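Local atomic coordinates of 2-oxoglutarate dehydrogenase E3 component (Thermus thermophilus, PDB entry 2YQU), a protein that probably uses FAD and NAD(+) to reoxidise the dihydrolipoyl groups of 2-oxo acid dehydrogenase complexes, as a lipoamide dehydrogenase. Residues T227-T232 against V243-G248. Numbering follows the deposited sequence.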
loop_
_atom_site.group_PDB
_atom_site.type_symbol
_atom_site.label_atom_id
_atom_site.label_comp_id
_atom_site.label_asym_id
_atom_site.label_seq_id
_atom_site.Cartn_x
_atom_site.Cartn_y
_atom_site.Cartn_z
ATOM N N THR A 227 -9.360 3.648 -29.809
ATOM C CA THR A 227 -10.394 2.639 -29.631
ATOM C C THR A 227 -11.348 2.649 -30.825
ATOM O O THR A 227 -11.284 3.545 -31.673
ATOM C CB THR A 227 -11.164 2.887 -28.328
ATOM O OG1 THR A 227 -11.771 4.186 -28.354
ATOM C CG2 THR A 227 -10.210 2.923 -27.130
ATOM N N GLY A 228 -12.224 1.649 -30.898
ATOM C CA GLY A 228 -13.164 1.539 -32.003
ATOM C C GLY A 228 -12.512 1.300 -33.359
ATOM O O GLY A 228 -13.061 1.690 -34.388
ATOM N N VAL A 229 -11.357 0.634 -33.358
ATOM C CA VAL A 229 -10.560 0.406 -34.560
ATOM C C VAL A 229 -10.341 -1.097 -34.744
ATOM O O VAL A 229 -9.833 -1.771 -33.850
ATOM C CB VAL A 229 -9.195 1.124 -34.447
ATOM C CG1 VAL A 229 -8.211 0.652 -35.513
ATOM C CG2 VAL A 229 -9.390 2.644 -34.518
ATOM N N ARG A 230 -10.725 -1.607 -35.906
ATOM C CA ARG A 230 -10.515 -3.014 -36.228
ATOM C C ARG A 230 -9.260 -3.214 -37.077
ATOM O O ARG A 230 -9.197 -2.794 -38.232
ATOM C CB ARG A 230 -11.724 -3.585 -36.968
ATOM C CG ARG A 230 -11.607 -5.086 -37.208
ATOM C CD ARG A 230 -12.930 -5.767 -37.483
ATOM N NE ARG A 230 -13.428 -5.472 -38.821
ATOM C CZ ARG A 230 -13.068 -6.114 -39.930
ATOM N NH1 ARG A 230 -12.182 -7.101 -39.900
ATOM N NH2 ARG A 230 -13.603 -5.766 -41.084
ATOM N N VAL A 231 -8.274 -3.889 -36.502
ATOM C CA VAL A 231 -7.078 -4.284 -37.232
ATOM C C VAL A 231 -7.430 -5.479 -38.119
ATOM O O VAL A 231 -8.047 -6.443 -37.660
ATOM C CB VAL A 231 -5.932 -4.659 -36.266
ATOM C CG1 VAL A 231 -4.735 -5.209 -37.033
ATOM C CG2 VAL A 231 -5.535 -3.451 -35.428
ATOM N N THR A 232 -7.049 -5.397 -39.391
ATOM C CA THR A 232 -7.372 -6.430 -40.372
ATOM C C THR A 232 -6.149 -7.246 -40.783
ATOM O O THR A 232 -6.301 -8.345 -41.321
ATOM C CB THR A 232 -8.015 -5.806 -41.617
ATOM O OG1 THR A 232 -7.226 -4.708 -42.085
ATOM C CG2 THR A 232 -9.359 -5.197 -41.287
ATOM N N VAL A 243 0.622 -2.499 -39.971
ATOM C CA VAL A 243 -0.650 -2.828 -39.363
ATOM C C VAL A 243 -1.722 -2.202 -40.238
ATOM O O VAL A 243 -1.805 -0.985 -40.336
ATOM C CB VAL A 243 -0.762 -2.244 -37.934
ATOM C CG1 VAL A 243 -2.128 -2.581 -37.320
ATOM C CG2 VAL A 243 0.384 -2.744 -37.052
ATOM N N GLU A 244 -2.529 -3.029 -40.888
ATOM C CA GLU A 244 -3.619 -2.531 -41.716
ATOM C C GLU A 244 -4.898 -2.446 -40.892
ATOM O O GLU A 244 -5.179 -3.330 -40.079
ATOM C CB GLU A 244 -3.811 -3.439 -42.931
ATOM C CG GLU A 244 -2.582 -3.525 -43.821
ATOM C CD GLU A 244 -2.685 -4.605 -44.887
ATOM O OE1 GLU A 244 -1.637 -5.010 -45.419
ATOM O OE2 GLU A 244 -3.804 -5.057 -45.196
ATOM N N LEU A 245 -5.653 -1.370 -41.094
ATOM C CA LEU A 245 -6.930 -1.157 -40.420
ATOM C C LEU A 245 -8.079 -1.263 -41.412
ATOM O O LEU A 245 -7.909 -1.011 -42.596
ATOM C CB LEU A 245 -6.978 0.229 -39.768
ATOM C CG LEU A 245 -5.831 0.628 -38.840
ATOM C CD1 LEU A 245 -6.081 2.020 -38.287
ATOM C CD2 LEU A 245 -5.677 -0.380 -37.717
ATOM N N GLU A 246 -9.255 -1.616 -40.908
ATOM C CA GLU A 246 -10.466 -1.615 -41.712
ATOM C C GLU A 246 -10.671 -0.227 -42.313
ATOM O O GLU A 246 -10.657 0.772 -41.592
ATOM C CB GLU A 246 -11.677 -1.997 -40.859
ATOM C CG GLU A 246 -13.004 -1.700 -41.534
ATOM C CD GLU A 246 -14.170 -2.402 -40.880
ATOM O OE1 GLU A 246 -15.018 -2.926 -41.623
ATOM O OE2 GLU A 246 -14.248 -2.426 -39.636
ATOM N N GLY A 247 -10.850 -0.180 -43.633
ATOM C CA GLY A 247 -11.036 1.064 -44.358
ATOM C C GLY A 247 -9.850 1.496 -45.209
ATOM O O GLY A 247 -10.006 2.391 -46.035
ATOM N N GLY A 248 -8.675 0.897 -45.003
ATOM C CA GLY A 248 -7.509 1.153 -45.841
ATOM C C GLY A 248 -6.269 1.739 -45.173
ATOM O O GLY A 248 -5.182 1.698 -45.758
HETATM O O HOH W 1 -11.084 0.639 -38.301
HETATM O O HOH W 2 -6.160 -5.646 -44.360
#
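Val231 and Leu245 form an antiparallel, non-hydrogen-bonded pair, with a backbone bond on each side of it. Glu246 N donates to Arg230 O (2.9 Å), and Thr232 N donates to Glu244 O, also at 2.9 Å. On the side of Val229, Val231 and Leu245, CD2 of Leu245 touches both Val229 CG1 (3.5 Å) and Val231 CG2 (3.8 Å). The other branch of Val231, CG1, stands anti to the backbone N (chi1 174°), which places it against Val243 CG1 at 3.7 Å. The exposed side carries a salt bridge instead, between Arg230 and Glu246, and both its bonds are weak: NH2 to OE1 at 3.2 Å and NE to OE2. The guanidinium and carboxylate planes stand 80° apart, and CB of Glu246 sits over one guanidinium face. These pairs close the open end of the hairpin of strands 231-237 and 240-245, part of a three-stranded antiparallel sheet beside the parallel sheet of the Rossmann-type NAD-binding domain. A water links Thr232 OG1 to Glu244 OE2, whose partner oxygen OE1 is engaged by Arg242. From the bridge residue Leu245 a type II turn runs to Gly248 and leads toward strand 250-253. Leu196, on strand 192-196, touches Val231, Val243 and Leu245, and Val231 itself belongs to the NAD(+) site, though NAD(+) is not bound to this chain.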